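Long-range contact in capsular polysaccharide biosynthesis protein (Vibrio cholerae, PDB 1XPJ), which is of unknown function but is probably a haloacid dehalogenase-like hydrolase, possibly linked to capsular polysaccharide biosynthesis: residues Y20-P25 with I68-W72. Residue numbers count along the deposited sequence, not the author numbering.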
loop_
_atom_site.group_PDB
_atom_site.type_symbol
_atom_site.label_atom_id
_atom_site.label_comp_id
_atom_site.label_asym_id
_atom_site.label_seq_id
_atom_site.Cartn_x
_atom_site.Cartn_y
_atom_site.Cartn_z
ATOM N N TYR A 20 -15.790 7.538 -17.243
ATOM C CA TYR A 20 -16.138 6.510 -16.241
ATOM C C TYR A 20 -17.508 6.696 -15.534
ATOM O O TYR A 20 -18.147 5.715 -15.171
ATOM C CB TYR A 20 -15.013 6.301 -15.214
ATOM C CG TYR A 20 -13.703 5.801 -15.798
ATOM C CD1 TYR A 20 -13.649 4.632 -16.597
ATOM C CD2 TYR A 20 -12.518 6.483 -15.551
ATOM C CE1 TYR A 20 -12.458 4.177 -17.123
ATOM C CE2 TYR A 20 -11.318 6.031 -16.079
ATOM C CZ TYR A 20 -11.293 4.880 -16.855
ATOM O OH TYR A 20 -10.090 4.466 -17.368
ATOM N N ARG A 21 -17.952 7.937 -15.337
ATOM C CA ARG A 21 -19.280 8.285 -14.876
ATOM C C ARG A 21 -20.380 7.554 -15.628
ATOM O O ARG A 21 -21.343 7.107 -15.071
ATOM C CB ARG A 21 -19.475 9.790 -14.963
ATOM C CG ARG A 21 -19.955 10.336 -13.618
ATOM C CD ARG A 21 -20.348 11.806 -13.677
ATOM N NE ARG A 21 -19.248 12.645 -13.205
ATOM C CZ ARG A 21 -18.931 12.562 -11.902
ATOM N NH1 ARG A 21 -19.579 11.713 -11.120
ATOM N NH2 ARG A 21 -18.069 13.436 -11.373
ATOM N N ASN A 22 -20.237 7.492 -16.951
ATOM C CA ASN A 22 -21.297 7.050 -17.838
ATOM C C ASN A 22 -21.036 5.738 -18.584
ATOM O O ASN A 22 -21.709 5.398 -19.548
ATOM C CB ASN A 22 -21.522 8.211 -18.819
ATOM C CG ASN A 22 -22.243 9.328 -18.105
ATOM O OD1 ASN A 22 -23.391 9.180 -17.677
ATOM N ND2 ASN A 22 -21.552 10.470 -17.966
ATOM N N VAL A 23 -20.042 5.014 -18.041
ATOM C CA VAL A 23 -19.805 3.717 -18.730
ATOM C C VAL A 23 -20.932 2.641 -18.485
ATOM O O VAL A 23 -21.605 2.563 -17.469
ATOM C CB VAL A 23 -18.372 3.305 -18.324
ATOM C CG1 VAL A 23 -18.351 2.585 -17.003
ATOM C CG2 VAL A 23 -17.715 2.445 -19.377
ATOM N N LEU A 24 -21.225 1.819 -19.536
ATOM C CA LEU A 24 -22.276 0.820 -19.414
ATOM C C LEU A 24 -21.808 -0.406 -18.591
ATOM O O LEU A 24 -20.669 -0.791 -18.646
ATOM C CB LEU A 24 -22.662 0.326 -20.793
ATOM C CG LEU A 24 -23.344 1.363 -21.693
ATOM C CD1 LEU A 24 -23.640 0.855 -23.112
ATOM C CD2 LEU A 24 -24.690 1.828 -21.129
ATOM N N PRO A 25 -22.810 -0.770 -17.774
ATOM C CA PRO A 25 -22.723 -2.003 -16.962
ATOM C C PRO A 25 -22.800 -3.325 -17.776
ATOM O O PRO A 25 -23.572 -3.449 -18.712
ATOM C CB PRO A 25 -23.862 -1.954 -15.955
ATOM C CG PRO A 25 -24.922 -1.046 -16.584
ATOM C CD PRO A 25 -24.100 -0.136 -17.530
ATOM N N ILE A 68 -15.898 8.703 -8.140
ATOM C CA ILE A 68 -16.616 8.272 -9.341
ATOM C C ILE A 68 -16.865 6.775 -9.376
ATOM O O ILE A 68 -17.897 6.341 -9.882
ATOM C CB ILE A 68 -15.894 8.755 -10.624
ATOM C CG1 ILE A 68 -16.261 10.209 -10.890
ATOM C CG2 ILE A 68 -16.260 7.907 -11.857
ATOM C CD1 ILE A 68 -15.248 10.949 -11.739
ATOM N N ILE A 69 -15.937 5.992 -8.820
ATOM C CA ILE A 69 -16.144 4.557 -8.685
ATOM C C ILE A 69 -17.351 4.258 -7.788
ATOM O O ILE A 69 -18.253 3.510 -8.178
ATOM C CB ILE A 69 -14.884 3.865 -8.136
ATOM C CG1 ILE A 69 -13.742 3.925 -9.153
ATOM C CG2 ILE A 69 -15.190 2.411 -7.672
ATOM C CD1 ILE A 69 -12.400 3.526 -8.562
ATOM N N THR A 70 -17.366 4.832 -6.590
ATOM C CA THR A 70 -18.423 4.522 -5.634
ATOM C C THR A 70 -19.773 4.967 -6.168
ATOM O O THR A 70 -20.727 4.197 -6.167
ATOM C CB THR A 70 -18.122 5.141 -4.250
ATOM O OG1 THR A 70 -18.373 6.549 -4.273
ATOM C CG2 THR A 70 -16.637 5.017 -3.912
ATOM N N GLU A 71 -19.834 6.204 -6.643
ATOM C CA GLU A 71 -21.031 6.730 -7.292
ATOM C C GLU A 71 -21.560 5.761 -8.362
ATOM O O GLU A 71 -22.696 5.461 -8.393
ATOM C CB GLU A 71 -20.736 8.119 -7.893
ATOM C CG GLU A 71 -21.966 8.745 -8.551
ATOM C CD GLU A 71 -21.631 10.000 -9.334
ATOM O OE1 GLU A 71 -21.040 9.879 -10.433
ATOM O OE2 GLU A 71 -21.968 11.102 -8.846
ATOM N N TRP A 72 -20.672 5.270 -9.231
ATOM C CA TRP A 72 -21.052 4.350 -10.295
ATOM C C TRP A 72 -21.544 3.005 -9.757
ATOM O O TRP A 72 -22.568 2.480 -10.211
ATOM C CB TRP A 72 -19.894 4.154 -11.273
ATOM C CG TRP A 72 -20.261 3.401 -12.507
ATOM C CD1 TRP A 72 -20.677 3.932 -13.704
ATOM C CD2 TRP A 72 -20.261 1.975 -12.680
ATOM N NE1 TRP A 72 -20.917 2.926 -14.611
ATOM C CE2 TRP A 72 -20.673 1.713 -14.012
ATOM C CE3 TRP A 72 -19.934 0.882 -11.851
ATOM C CZ2 TRP A 72 -20.768 0.405 -14.531
ATOM C CZ3 TRP A 72 -20.029 -0.415 -12.368
ATOM C CH2 TRP A 72 -20.444 -0.640 -13.696
#
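Residues 68-72 form a stretch of helix 66-75, marked by the backbone hydrogen bond from Trp72 N to Ile68 O at 3.0 Å, while residues 20-25 belong to the loop between strand 3-6 and helix 27-38. The backbones come closest at Arg21 and Ile68, whose CA atoms lie 6.1 Å apart; helix side chains, above all Trp72, reach the loop and meet its backbone atoms as well as its side chains, burying 387 Å², both sides summed. Trp72 supplies the main link: its NE1 donates to Val23 O at 3.0 Å with an N-H...O angle of 157°, and Val23 O lies near the indole plane, as expected for such a bond. Val23 CG1 packs 3.9 Å from Trp72 CE2, and Pro25 CB sits 4.1 Å from Trp72 CZ2, so apolar contacts adjoin the polar one. In the HAD-like family the DxDx(T/V) signature sits at the end of the first strand and runs into the loop after it, a sequence pattern apparently matched here by Asp7, Asp9 and Thr11; Tyr20 touches Asp9 and Tyr20 OH is hydrogen-bonded to a tartaric acid molecule, probably from crystallisation, so the contact borders the presumed active-site region. Tyr20 CB also meets Ile68 CG2 at 3.9 Å. On the exposed side, Arg21 starts with CB directed away, yet its guanidinium returns to the helix: Arg21 NH1 forms a salt bridge with Glu71 OE1, very short at 2.4 Å but bent (118°), in one of two modelled Glu71 conformers, and Ile68 CG1 covers one guanidinium face, 3.7 Å from Arg21 NH1.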